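Local coordinates for phosphatidylglycerol lysyltransferase C-terminal domain-containing protein (Bacteroides thetaiotaomicron, PDB 2HQY) that is of unknown function but binds coenzyme A and belongs to the acetyltransferase clan, consistent with an acyltransferase-like role, at residues F220-P225 against V233-A238; N33-R38 against L194-H199; D49-F54 against G71-V76; R25-S30 against Y120-Y125. One frame throughout, in Å; residues are numbered along the deposited sequence.

Interaction 1: residues F220-P225 against V233-A238; sequences FTFGMP and VHVEKA
This is an antiparallel beta hairpin with a classic beta bulge, F220-P225 against V233-A238, buried in the chain and consistent with an acetyltransferase-like fold. F220 and K237 form a hydrogen-bonded pair; F220 N to K237 O measures 2.9 Å. At the bulge H234 and V235 both face F222: F222 O takes a 2.8 Å bond from H234 N and a weak one from V235 N. V235 O is gripped twice, by F222 N and by T221 OG1, the latter at 2.7 Å and in the carbonyl plane. T221 OG1 lies anti to its backbone N (chi1 -172°), which puts the hydroxyl beside V235 O; a water links it to E236 OE1, and E236 OE2 is salt-bridged to R266. On the other face of the hairpin V235 CB sits over the F222 ring, 3.9 Å from its centroid, while V235 CG1 reaches F220 CE1. G223 CA lies over the imidazole of H234, whose ND1 bonds E267. K237 packs its CB against F220 CE2, and its NZ goes on to a salt bridge with E190 beside coenzyme A. Helices 165-179 and 185-199 cover the F220, F222 and V235 side, and helix 245-256 covers T221 and E236.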
loop_
_atom_site.group_PDB
_atom_site.type_symbol
_atom_site.label_atom_id
_atom_site.label_comp_id
_atom_site.label_asym_id
_atom_site.label_seq_id
_atom_site.Cartn_x
_atom_site.Cartn_y
_atom_site.Cartn_z
ATOM N N PHE A 220 21.939 7.058 9.335
ATOM C CA PHE A 220 21.767 7.238 7.882
ATOM C C PHE A 220 20.674 8.269 7.620
ATOM O O PHE A 220 19.864 8.593 8.520
ATOM C CB PHE A 220 21.487 5.902 7.163
ATOM C CG PHE A 220 20.108 5.349 7.425
ATOM C CD1 PHE A 220 19.039 5.687 6.579
ATOM C CD2 PHE A 220 19.886 4.496 8.520
ATOM C CE1 PHE A 220 17.739 5.201 6.825
ATOM C CE2 PHE A 220 18.593 3.987 8.762
ATOM C CZ PHE A 220 17.518 4.362 7.905
ATOM N N THR A 221 20.647 8.774 6.397
ATOM C CA THR A 221 19.686 9.816 6.001
ATOM C C THR A 221 19.503 9.715 4.519
ATOM O O THR A 221 20.435 9.281 3.826
ATOM C CB THR A 221 20.196 11.242 6.428
ATOM O OG1 THR A 221 19.181 12.220 6.198
ATOM C CG2 THR A 221 21.482 11.650 5.699
ATOM N N PHE A 222 18.321 10.088 4.018
ATOM C CA PHE A 222 18.118 10.153 2.583
ATOM C C PHE A 222 17.027 11.163 2.236
ATOM O O PHE A 222 16.240 11.614 3.123
ATOM C CB PHE A 222 17.845 8.760 1.968
ATOM C CG PHE A 222 16.606 8.059 2.466
ATOM C CD1 PHE A 222 15.324 8.499 2.070
ATOM C CD2 PHE A 222 16.722 6.877 3.202
ATOM C CE1 PHE A 222 14.171 7.789 2.469
ATOM C CE2 PHE A 222 15.585 6.170 3.616
ATOM C CZ PHE A 222 14.309 6.618 3.231
ATOM N N GLY A 223 17.011 11.547 0.964
ATOM C CA GLY A 223 16.028 12.485 0.455
ATOM C C GLY A 223 16.202 12.658 -1.027
ATOM O O GLY A 223 16.986 11.952 -1.666
ATOM N N MET A 224 15.427 13.577 -1.586
ATOM C CA MET A 224 15.575 13.914 -2.998
ATOM C C MET A 224 14.944 15.264 -3.272
ATOM O O MET A 224 14.287 15.832 -2.402
ATOM C CB MET A 224 14.942 12.805 -3.904
ATOM C CG MET A 224 13.362 12.625 -3.839
ATOM S SD MET A 224 12.746 11.288 -4.916
ATOM C CE MET A 224 13.025 12.013 -6.553
ATOM N N PRO A 225 15.113 15.792 -4.493
ATOM C CA PRO A 225 14.496 17.090 -4.805
ATOM C C PRO A 225 12.964 17.066 -4.685
ATOM O O PRO A 225 12.320 16.034 -4.974
ATOM C CB PRO A 225 14.920 17.326 -6.275
ATOM C CG PRO A 225 16.217 16.561 -6.378
ATOM C CD PRO A 225 15.899 15.287 -5.628
ATOM N N VAL A 233 14.760 16.316 2.843
ATOM C CA VAL A 233 15.371 15.254 3.612
ATOM C C VAL A 233 14.222 14.471 4.256
ATOM O O VAL A 233 13.502 15.002 5.105
ATOM C CB VAL A 233 16.368 15.805 4.692
ATOM C CG1 VAL A 233 16.971 14.656 5.496
ATOM C CG2 VAL A 233 17.462 16.596 4.011
ATOM N N HIS A 234 14.033 13.227 3.833
ATOM C CA HIS A 234 12.834 12.453 4.239
ATOM C C HIS A 234 13.023 11.645 5.513
ATOM O O HIS A 234 12.062 11.400 6.249
ATOM C CB HIS A 234 12.339 11.532 3.105
ATOM C CG HIS A 234 12.095 12.254 1.813
ATOM N ND1 HIS A 234 11.706 13.581 1.776
ATOM C CD2 HIS A 234 12.208 11.858 0.522
ATOM C CE1 HIS A 234 11.622 13.972 0.513
ATOM N NE2 HIS A 234 11.907 12.942 -0.266
ATOM N N VAL A 235 14.244 11.174 5.743
ATOM C CA VAL A 235 14.526 10.262 6.855
ATOM C C VAL A 235 15.877 10.654 7.420
ATOM O O VAL A 235 16.802 10.971 6.658
ATOM C CB VAL A 235 14.584 8.749 6.345
ATOM C CG1 VAL A 235 15.231 7.806 7.338
ATOM C CG2 VAL A 235 13.139 8.207 5.993
ATOM N N GLU A 236 15.972 10.634 8.748
ATOM C CA GLU A 236 17.250 10.693 9.434
ATOM C C GLU A 236 17.165 9.835 10.692
ATOM O O GLU A 236 16.295 10.066 11.546
ATOM C CB GLU A 236 17.565 12.161 9.776
ATOM C CG GLU A 236 18.999 12.448 10.144
ATOM C CD GLU A 236 19.189 13.930 10.466
ATOM O OE1 GLU A 236 19.813 14.640 9.645
ATOM O OE2 GLU A 236 18.658 14.385 11.510
ATOM N N LYS A 237 18.027 8.821 10.807
ATOM C CA LYS A 237 18.015 7.894 11.943
ATOM C C LYS A 237 19.411 7.750 12.475
ATOM O O LYS A 237 20.365 7.681 11.700
ATOM C CB LYS A 237 17.553 6.482 11.551
ATOM C CG LYS A 237 16.137 6.358 11.057
ATOM C CD LYS A 237 15.167 6.574 12.178
ATOM C CE LYS A 237 13.773 6.310 11.683
ATOM N NZ LYS A 237 12.841 6.679 12.755
ATOM N N ALA A 238 19.535 7.686 13.801
ATOM C CA ALA A 238 20.830 7.493 14.423
ATOM C C ALA A 238 20.721 6.583 15.641
ATOM O O ALA A 238 19.653 6.494 16.281
ATOM C CB ALA A 238 21.478 8.849 14.774
HETATM O O HOH W 1 20.159 14.563 7.119
#

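Interaction 2: residues N33-R38 against L194-H199; sequences NLCSWR and LIYALH
Y196 OH and R38 NH1 both hold OD2 of D6 of the second subunit, the phenol by a hydrogen bond and the guanidinium by a salt bridge. The setting is a helix-to-helix contact: the end of helix 31-36 and the R38 that follows lie against the last turns of helix 185-199, at the dimer interface. No hydrogen bond joins the two segments directly. The phenol does most of the work, and its oxygen, Y196 OH, packs 3.7 Å from C35 CB. Y196 CG is anti to the backbone N (chi1 176°), which starts the ring off toward the other helix. There the carbonyl oxygen of C35 stands 3.9 Å above one face of the Y196 ring, offset toward the rim, and C35 CB meets Y196 CE2 at 3.7 Å. S36 CA lies 3.6 Å from Y196 CD2. S36 is deposited in two conformers; in the one described its OG bonds S32 O and rests against A197 CB, a contact that is therefore tentative. An alanine at Y196 would probably open a gap beside C35 and S36 and leave D6 of the second subunit without its phenol partner. R38 also faces R38 of the second subunit, a like-charge approach that the D6 carboxylate is likely to ease, and its NH1 bonds I7 O as well. R38 NH2 approaches Y196 CE1 obliquely, at 3.9 Å, the guanidinium plane turned 85° from the ring.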
loop_
_atom_site.group_PDB
_atom_site.type_symbol
_atom_site.label_atom_id
_atom_site.label_comp_id
_atom_site.label_asym_id
_atom_site.label_seq_id
_atom_site.Cartn_x
_atom_site.Cartn_y
_atom_site.Cartn_z
ATOM N N ASN A 33 8.258 10.422 -1.334
ATOM C CA ASN A 33 7.214 10.462 -0.286
ATOM C C ASN A 33 5.865 9.989 -0.844
ATOM O O ASN A 33 5.155 9.215 -0.194
ATOM C CB ASN A 33 7.100 11.859 0.301
ATOM C CG ASN A 33 8.151 12.133 1.353
ATOM O OD1 ASN A 33 8.804 11.201 1.884
ATOM N ND2 ASN A 33 8.280 13.414 1.714
ATOM N N LEU A 34 5.553 10.384 -2.074
ATOM C CA LEU A 34 4.299 9.971 -2.708
ATOM C C LEU A 34 4.223 8.442 -2.848
ATOM O O LEU A 34 3.198 7.844 -2.508
ATOM C CB LEU A 34 4.139 10.640 -4.082
ATOM C CG LEU A 34 3.812 12.139 -3.991
ATOM C CD1 LEU A 34 4.145 12.829 -5.311
ATOM C CD2 LEU A 34 2.345 12.382 -3.628
ATOM N N CYS A 35 5.301 7.811 -3.337
ATOM C CA CYS A 35 5.276 6.361 -3.521
ATOM C C CYS A 35 5.378 5.608 -2.193
ATOM O O CYS A 35 4.694 4.573 -2.003
ATOM C CB CYS A 35 6.452 5.932 -4.396
ATOM S SG CYS A 35 6.279 6.425 -6.116
ATOM N N SER A 36 6.250 6.114 -1.313
ATOM C CA SER A 36 6.612 5.419 -0.065
ATOM C C SER A 36 5.457 5.412 0.931
ATOM O O SER A 36 5.367 4.508 1.762
ATOM C CB SER A 36 7.862 6.033 0.606
ATOM O OG SER A 36 9.028 5.920 -0.203
ATOM N N TRP A 37 4.586 6.427 0.850
ATOM C CA TRP A 37 3.400 6.498 1.725
ATOM C C TRP A 37 2.105 5.976 1.096
ATOM O O TRP A 37 1.025 6.030 1.718
ATOM C CB TRP A 37 3.222 7.925 2.305
ATOM C CG TRP A 37 4.280 8.222 3.372
ATOM C CD1 TRP A 37 5.533 8.728 3.170
ATOM C CD2 TRP A 37 4.173 7.957 4.776
ATOM N NE1 TRP A 37 6.210 8.821 4.377
ATOM C CE2 TRP A 37 5.397 8.356 5.377
ATOM C CE3 TRP A 37 3.151 7.456 5.591
ATOM C CZ2 TRP A 37 5.630 8.246 6.756
ATOM C CZ3 TRP A 37 3.377 7.357 6.974
ATOM C CH2 TRP A 37 4.619 7.752 7.536
ATOM N N ARG A 38 2.201 5.464 -0.138
ATOM C CA ARG A 38 1.022 4.926 -0.827
ATOM C C ARG A 38 0.344 3.797 -0.008
ATOM O O ARG A 38 -0.875 3.608 -0.070
ATOM C CB ARG A 38 1.432 4.410 -2.207
ATOM C CG ARG A 38 0.251 3.934 -3.110
ATOM C CD ARG A 38 0.796 3.168 -4.325
ATOM N NE ARG A 38 1.541 2.000 -3.861
ATOM C CZ ARG A 38 2.550 1.425 -4.498
ATOM N NH1 ARG A 38 2.942 1.871 -5.693
ATOM N NH2 ARG A 38 3.144 0.364 -3.928
ATOM N N LEU A 194 9.809 3.956 5.049
ATOM C CA LEU A 194 11.275 3.969 4.990
ATOM C C LEU A 194 11.795 2.725 4.264
ATOM O O LEU A 194 12.683 2.803 3.422
ATOM C CB LEU A 194 11.798 4.042 6.435
ATOM C CG LEU A 194 13.272 4.238 6.717
ATOM C CD1 LEU A 194 13.404 4.805 8.173
ATOM C CD2 LEU A 194 13.956 2.868 6.582
ATOM N N ILE A 195 11.225 1.587 4.600
ATOM C CA ILE A 195 11.652 0.329 4.010
ATOM C C ILE A 195 11.326 0.292 2.498
ATOM O O ILE A 195 12.151 -0.153 1.688
ATOM C CB ILE A 195 11.062 -0.860 4.781
ATOM C CG1 ILE A 195 11.767 -0.988 6.171
ATOM C CG2 ILE A 195 11.110 -2.134 3.891
ATOM C CD1 ILE A 195 11.124 -2.028 7.084
ATOM N N TYR A 196 10.143 0.762 2.112
ATOM C CA TYR A 196 9.824 0.854 0.669
ATOM C C TYR A 196 10.867 1.725 -0.037
ATOM O O TYR A 196 11.366 1.371 -1.103
ATOM C CB TYR A 196 8.419 1.432 0.469
ATOM C CG TYR A 196 8.048 1.640 -0.982
ATOM C CD1 TYR A 196 7.254 0.717 -1.667
ATOM C CD2 TYR A 196 8.491 2.773 -1.662
ATOM C CE1 TYR A 196 6.906 0.936 -3.000
ATOM C CE2 TYR A 196 8.162 3.005 -2.996
ATOM C CZ TYR A 196 7.361 2.108 -3.649
ATOM O OH TYR A 196 7.050 2.329 -4.981
ATOM N N ALA A 197 11.181 2.876 0.551
ATOM C CA ALA A 197 12.183 3.781 -0.038
ATOM C C ALA A 197 13.544 3.138 -0.206
ATOM O O ALA A 197 14.191 3.281 -1.268
ATOM C CB ALA A 197 12.320 5.041 0.808
ATOM N N LEU A 198 14.006 2.449 0.837
ATOM C CA LEU A 198 15.312 1.738 0.762
ATOM C C LEU A 198 15.293 0.611 -0.276
ATOM O O LEU A 198 16.233 0.458 -1.080
ATOM C CB LEU A 198 15.718 1.199 2.157
ATOM C CG LEU A 198 16.196 2.312 3.149
ATOM C CD1 LEU A 198 16.477 1.687 4.527
ATOM C CD2 LEU A 198 17.448 3.099 2.660
ATOM N N HIS A 199 14.227 -0.192 -0.271
ATOM C CA HIS A 199 14.119 -1.273 -1.246
ATOM C C HIS A 199 14.071 -0.759 -2.711
ATOM O O HIS A 199 14.474 -1.466 -3.641
ATOM C CB HIS A 199 12.824 -2.051 -1.037
ATOM C CG HIS A 199 12.775 -2.948 0.171
ATOM N ND1 HIS A 199 11.614 -3.406 0.772
ATOM C CD2 HIS A 199 13.793 -3.378 0.954
ATOM C CE1 HIS A 199 11.929 -4.124 1.838
ATOM N NE2 HIS A 199 13.243 -4.119 1.971
#

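Interaction 3: residues D49-F54 against G71-V76; sequences DDFLVF and GDLKAV
F51 reaches across to the start of helix 73-87, and its ring carries this strand-against-helix packing, in which the first strand of the 51-58/61-69 beta hairpin meets the helix that follows the second. V76 CG1 lies over one face of the ring, 4.0 Å from the centroid, a CH-pi contact offset toward the rim. D72 N sits at the ring edge near its plane, 3.6 Å from F51 CE2. The outer end of the ring presses on the backbone, with F51 CZ 3.4 Å from G71 N. At G71 a side chain could hardly fit: a beta carbon would point at F51 and crowd its CE2, and the backbone angles (phi 162°, psi -152°) would also push it against the preceding carbonyl. Farther along the strand V53 CG1 touches V76 CG2, so V76 bridges two strand residues. V76 places CG1 between its backbone N and carbonyl carbon (chi1 73°), which brings that methyl onto the phenylalanine. P67 and I48 close around the same patch from strands 61-69 and 44-48.

D49, in the turn before the strand, sets OD2 beside A75 CB at 3.8 Å, while its OD1 forms a salt bridge with K79 one turn farther along the helix. A water ties the turn to the helix start, donating to D49 O and accepting from D72 N. D72 is the N-cap of the helix: A75 N donates to D72 OD1 at 3.2 Å, meeting it from above the carboxylate plane.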
loop_
_atom_site.group_PDB
_atom_site.type_symbol
_atom_site.label_atom_id
_atom_site.label_comp_id
_atom_site.label_asym_id
_atom_site.label_seq_id
_atom_site.Cartn_x
_atom_site.Cartn_y
_atom_site.Cartn_z
ATOM N N ASP A 49 -6.682 18.409 -17.525
ATOM C CA ASP A 49 -6.712 19.837 -17.846
ATOM C C ASP A 49 -5.326 20.503 -17.674
ATOM O O ASP A 49 -5.270 21.636 -17.186
ATOM C CB ASP A 49 -7.720 20.559 -16.918
ATOM C CG ASP A 49 -9.207 20.265 -17.261
ATOM O OD1 ASP A 49 -9.494 19.500 -18.215
ATOM O OD2 ASP A 49 -10.093 20.815 -16.556
ATOM N N ASP A 50 -4.230 19.820 -18.038
ATOM C CA ASP A 50 -2.843 20.332 -17.822
ATOM C C ASP A 50 -2.395 20.505 -16.327
ATOM O O ASP A 50 -1.382 21.169 -16.022
ATOM C CB ASP A 50 -2.603 21.640 -18.588
ATOM C CG ASP A 50 -2.584 21.451 -20.125
ATOM O OD1 ASP A 50 -1.937 20.494 -20.609
ATOM O OD2 ASP A 50 -3.193 22.276 -20.849
ATOM N N PHE A 51 -3.147 19.929 -15.401
ATOM C CA PHE A 51 -2.704 19.895 -14.004
ATOM C C PHE A 51 -2.424 18.463 -13.568
ATOM O O PHE A 51 -3.067 17.521 -14.048
ATOM C CB PHE A 51 -3.789 20.414 -13.079
ATOM C CG PHE A 51 -4.052 21.885 -13.176
ATOM C CD1 PHE A 51 -3.453 22.769 -12.279
ATOM C CD2 PHE A 51 -4.986 22.371 -14.097
ATOM C CE1 PHE A 51 -3.749 24.153 -12.304
ATOM C CE2 PHE A 51 -5.298 23.733 -14.144
ATOM C CZ PHE A 51 -4.671 24.632 -13.241
ATOM N N LEU A 52 -1.517 18.328 -12.608
ATOM C CA LEU A 52 -1.247 17.059 -11.942
ATOM C C LEU A 52 -2.084 17.064 -10.668
ATOM O O LEU A 52 -1.946 17.981 -9.841
ATOM C CB LEU A 52 0.237 16.959 -11.603
ATOM C CG LEU A 52 0.659 15.815 -10.677
ATOM C CD1 LEU A 52 0.252 14.471 -11.251
ATOM C CD2 LEU A 52 2.170 15.899 -10.417
ATOM N N VAL A 53 -2.927 16.059 -10.493
ATOM C CA VAL A 53 -3.792 15.975 -9.297
ATOM C C VAL A 53 -3.639 14.645 -8.552
ATOM O O VAL A 53 -3.425 13.627 -9.180
ATOM C CB VAL A 53 -5.268 16.237 -9.701
ATOM C CG1 VAL A 53 -5.425 17.689 -10.210
ATOM C CG2 VAL A 53 -5.710 15.274 -10.811
ATOM N N PHE A 54 -3.715 14.666 -7.219
ATOM C CA PHE A 54 -3.529 13.455 -6.395
ATOM C C PHE A 54 -4.799 13.255 -5.578
ATOM O O PHE A 54 -5.483 14.236 -5.243
ATOM C CB PHE A 54 -2.325 13.575 -5.469
ATOM C CG PHE A 54 -0.999 13.621 -6.184
ATOM C CD1 PHE A 54 -0.373 12.444 -6.595
ATOM C CD2 PHE A 54 -0.396 14.843 -6.478
ATOM C CE1 PHE A 54 0.876 12.471 -7.277
ATOM C CE2 PHE A 54 0.854 14.891 -7.163
ATOM C CZ PHE A 54 1.483 13.702 -7.564
ATOM N N GLY A 71 -3.167 26.618 -15.498
ATOM C CA GLY A 71 -4.258 26.454 -16.425
ATOM C C GLY A 71 -5.489 26.988 -15.793
ATOM O O GLY A 71 -5.432 27.903 -14.958
ATOM N N ASP A 72 -6.617 26.420 -16.203
ATOM C CA ASP A 72 -7.889 26.867 -15.702
ATOM C C ASP A 72 -8.163 26.146 -14.381
ATOM O O ASP A 72 -8.734 25.062 -14.352
ATOM C CB ASP A 72 -8.974 26.586 -16.730
ATOM C CG ASP A 72 -10.301 27.197 -16.364
ATOM O OD1 ASP A 72 -10.477 27.646 -15.202
ATOM O OD2 ASP A 72 -11.181 27.242 -17.257
ATOM N N LEU A 73 -7.736 26.773 -13.294
ATOM C CA LEU A 73 -7.892 26.193 -11.961
ATOM C C LEU A 73 -9.352 25.943 -11.626
ATOM O O LEU A 73 -9.678 24.918 -11.043
ATOM C CB LEU A 73 -7.245 27.083 -10.890
ATOM C CG LEU A 73 -7.249 26.574 -9.438
ATOM C CD1 LEU A 73 -6.506 25.240 -9.301
ATOM C CD2 LEU A 73 -6.641 27.631 -8.506
ATOM N N LYS A 74 -10.240 26.867 -11.998
ATOM C CA LYS A 74 -11.662 26.680 -11.684
ATOM C C LYS A 74 -12.246 25.453 -12.383
ATOM O O LYS A 74 -13.042 24.714 -11.788
ATOM C CB LYS A 74 -12.489 27.930 -11.992
ATOM C CG LYS A 74 -13.808 27.925 -11.264
ATOM N N ALA A 75 -11.844 25.226 -13.633
ATOM C CA ALA A 75 -12.323 24.067 -14.387
ATOM C C ALA A 75 -11.850 22.777 -13.735
ATOM O O ALA A 75 -12.598 21.803 -13.654
ATOM C CB ALA A 75 -11.852 24.118 -15.827
ATOM N N VAL A 76 -10.604 22.758 -13.270
ATOM C CA VAL A 76 -10.065 21.509 -12.732
ATOM C C VAL A 76 -10.682 21.188 -11.367
ATOM O O VAL A 76 -11.020 20.017 -11.080
ATOM C CB VAL A 76 -8.508 21.498 -12.737
ATOM C CG1 VAL A 76 -7.938 22.403 -11.663
ATOM C CG2 VAL A 76 -7.991 20.075 -12.591
HETATM O O HOH W 2 -6.453 24.176 -18.069
#

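Interaction 4: residues R25-S30 against Y120-Y125; sequences RNCDLS and YADYIY
One face of the R25 guanidinium is covered by I124, whose CD1 lies 4.0 Å above the plane, offset toward the rim; the group also makes a cation-pi contact with Y263. I124 CD1 also meets R25 CB at 3.9 Å. The second flat group is the D122 carboxylate. C27 N donates to D122 OD2 at 2.9 Å, an almost straight bond (165°) that arrives on the syn side, 21° out of the carboxylate plane. N26 CA packs on the same oxygen, D122 OD2, at 3.3 Å. N265 ND2 also bonds OD2, while OD1 goes to K290 in a salt bridge, so both oxygens of this buried acid are held, and the lysine probably helps keep it charged. D122 CG is anti to the carbonyl carbon (chi1 -75°), which turns the carboxylate toward the loop. An alanine at D122 would probably leave C27 N and the K290 charge without their partner and let the loop shift. The arrangement fixes the loop between helices 12-19 and 31-36, with its 3-10 turn at C27-L29, onto strand 122-126. That strand lies between strands 263-265 and 286-295, which add N265, Y263, T286 and L288 around the loop.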
loop_
_atom_site.group_PDB
_atom_site.type_symbol
_atom_site.label_atom_id
_atom_site.label_comp_id
_atom_site.label_asym_id
_atom_site.label_seq_id
_atom_site.Cartn_x
_atom_site.Cartn_y
_atom_site.Cartn_z
ATOM N N ARG A 25 6.917 23.828 -2.495
ATOM C CA ARG A 25 8.047 23.343 -1.712
ATOM C C ARG A 25 7.670 22.288 -0.668
ATOM O O ARG A 25 8.522 21.806 0.080
ATOM C CB ARG A 25 8.763 24.522 -1.061
ATOM C CG ARG A 25 9.265 25.521 -2.081
ATOM C CD ARG A 25 10.110 26.589 -1.430
ATOM N NE ARG A 25 9.354 27.412 -0.488
ATOM C CZ ARG A 25 9.904 28.321 0.323
ATOM N NH1 ARG A 25 11.220 28.514 0.331
ATOM N NH2 ARG A 25 9.140 29.032 1.144
ATOM N N ASN A 26 6.397 21.920 -0.602
ATOM C CA ASN A 26 6.017 21.015 0.479
ATOM C C ASN A 26 6.452 19.563 0.247
ATOM O O ASN A 26 6.441 19.057 -0.902
ATOM C CB ASN A 26 4.562 21.154 0.861
ATOM C CG ASN A 26 3.659 20.671 -0.191
ATOM O OD1 ASN A 26 3.604 21.239 -1.279
ATOM N ND2 ASN A 26 2.879 19.646 0.133
ATOM N N CYS A 27 6.874 18.925 1.336
ATOM C CA CYS A 27 7.550 17.632 1.257
ATOM C C CYS A 27 6.626 16.572 0.718
ATOM O O CYS A 27 7.089 15.550 0.214
ATOM C CB CYS A 27 8.095 17.201 2.636
ATOM S SG CYS A 27 6.844 16.848 3.884
ATOM N N ASP A 28 5.315 16.795 0.830
ATOM C CA ASP A 28 4.368 15.788 0.327
ATOM C C ASP A 28 4.427 15.629 -1.188
ATOM O O ASP A 28 3.840 14.686 -1.726
ATOM C CB ASP A 28 2.954 16.076 0.797
ATOM C CG ASP A 28 2.814 15.887 2.311
ATOM O OD1 ASP A 28 3.508 14.992 2.867
ATOM O OD2 ASP A 28 2.036 16.608 2.938
ATOM N N LEU A 29 5.084 16.567 -1.877
ATOM C CA LEU A 29 5.223 16.479 -3.335
ATOM C C LEU A 29 6.521 15.804 -3.810
ATOM O O LEU A 29 6.756 15.668 -5.032
ATOM C CB LEU A 29 5.074 17.873 -3.978
ATOM C CG LEU A 29 3.628 18.389 -3.987
ATOM C CD1 LEU A 29 3.635 19.801 -4.525
ATOM C CD2 LEU A 29 2.721 17.516 -4.815
ATOM N N SER A 30 7.363 15.390 -2.867
ATOM C CA SER A 30 8.492 14.524 -3.222
ATOM C C SER A 30 7.973 13.212 -3.815
ATOM O O SER A 30 7.053 12.580 -3.262
ATOM C CB SER A 30 9.333 14.204 -2.005
ATOM O OG SER A 30 10.067 13.030 -2.277
ATOM N N TYR A 120 1.584 19.839 11.180
ATOM C CA TYR A 120 1.888 19.449 9.803
ATOM C C TYR A 120 2.660 20.451 8.960
ATOM O O TYR A 120 2.894 20.204 7.773
ATOM C CB TYR A 120 0.600 19.012 9.098
ATOM C CG TYR A 120 -0.059 17.901 9.871
ATOM C CD1 TYR A 120 0.566 16.668 10.017
ATOM C CD2 TYR A 120 -1.279 18.102 10.497
ATOM C CE1 TYR A 120 -0.023 15.653 10.757
ATOM C CE2 TYR A 120 -1.873 17.102 11.220
ATOM C CZ TYR A 120 -1.240 15.885 11.349
ATOM O OH TYR A 120 -1.856 14.890 12.087
ATOM N N ALA A 121 3.076 21.552 9.565
ATOM C CA ALA A 121 3.886 22.550 8.862
ATOM C C ALA A 121 5.265 21.958 8.563
ATOM O O ALA A 121 5.766 21.172 9.362
ATOM C CB ALA A 121 4.027 23.819 9.713
ATOM N N ASP A 122 5.855 22.332 7.426
ATOM C CA ASP A 122 7.210 21.898 7.059
ATOM C C ASP A 122 8.227 22.927 7.517
ATOM O O ASP A 122 8.007 24.145 7.413
ATOM C CB ASP A 122 7.390 21.760 5.549
ATOM C CG ASP A 122 6.726 20.537 4.963
ATOM O OD1 ASP A 122 6.315 19.606 5.697
ATOM O OD2 ASP A 122 6.643 20.510 3.722
ATOM N N TYR A 123 9.355 22.427 7.995
ATOM C CA TYR A 123 10.488 23.263 8.343
ATOM C C TYR A 123 11.398 23.395 7.114
ATOM O O TYR A 123 11.891 22.387 6.582
ATOM C CB TYR A 123 11.259 22.604 9.487
ATOM C CG TYR A 123 10.588 22.763 10.821
ATOM C CD1 TYR A 123 11.042 23.720 11.732
ATOM C CD2 TYR A 123 9.480 21.971 11.161
ATOM C CE1 TYR A 123 10.427 23.886 12.965
ATOM C CE2 TYR A 123 8.851 22.115 12.383
ATOM C CZ TYR A 123 9.330 23.082 13.284
ATOM O OH TYR A 123 8.703 23.247 14.488
ATOM N N ILE A 124 11.616 24.635 6.684
ATOM C CA ILE A 124 12.449 24.949 5.516
ATOM C C ILE A 124 13.681 25.777 5.948
ATOM O O ILE A 124 13.568 26.745 6.703
ATOM C CB ILE A 124 11.602 25.644 4.404
ATOM C CG1 ILE A 124 10.484 24.666 3.965
ATOM C CG2 ILE A 124 12.499 26.122 3.226
ATOM C CD1 ILE A 124 9.875 24.918 2.609
ATOM N N TYR A 125 14.845 25.330 5.507
ATOM C CA TYR A 125 16.139 25.905 5.875
ATOM C C TYR A 125 16.911 26.282 4.613
ATOM O O TYR A 125 16.631 25.757 3.533
ATOM C CB TYR A 125 16.948 24.842 6.621
ATOM C CG TYR A 125 16.260 24.266 7.840
ATOM C CD1 TYR A 125 16.435 24.836 9.111
ATOM C CD2 TYR A 125 15.448 23.139 7.720
ATOM C CE1 TYR A 125 15.800 24.288 10.230
ATOM C CE2 TYR A 125 14.807 22.594 8.806
ATOM C CZ TYR A 125 14.989 23.150 10.045
ATOM O OH TYR A 125 14.353 22.545 11.081
#

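Along the chain, interaction 3 is nested inside the loops closed by interactions 2 and 4, which cross one another, and interaction 1 comes last. Interactions 1, 2 and 4 cluster, with centres 12 to 16 Å apart. Helix 185-199 connects interactions 1 and 2, since L194, A197 and L198 pack on F222 and V235. The 25-38 region connects interactions 2 and 4 through N33 ND2 to C27 O, and S30 reaches H234 of interaction 1. Interaction 3 is the outlier, about 31 Å from interaction 1 between centres, yet F54 still touches L34 and L29. The N-terminal segments thus join the hairpin next to the coenzyme A pocket, the dimer interface and the distant 51-58/61-69 hairpin of interaction 3.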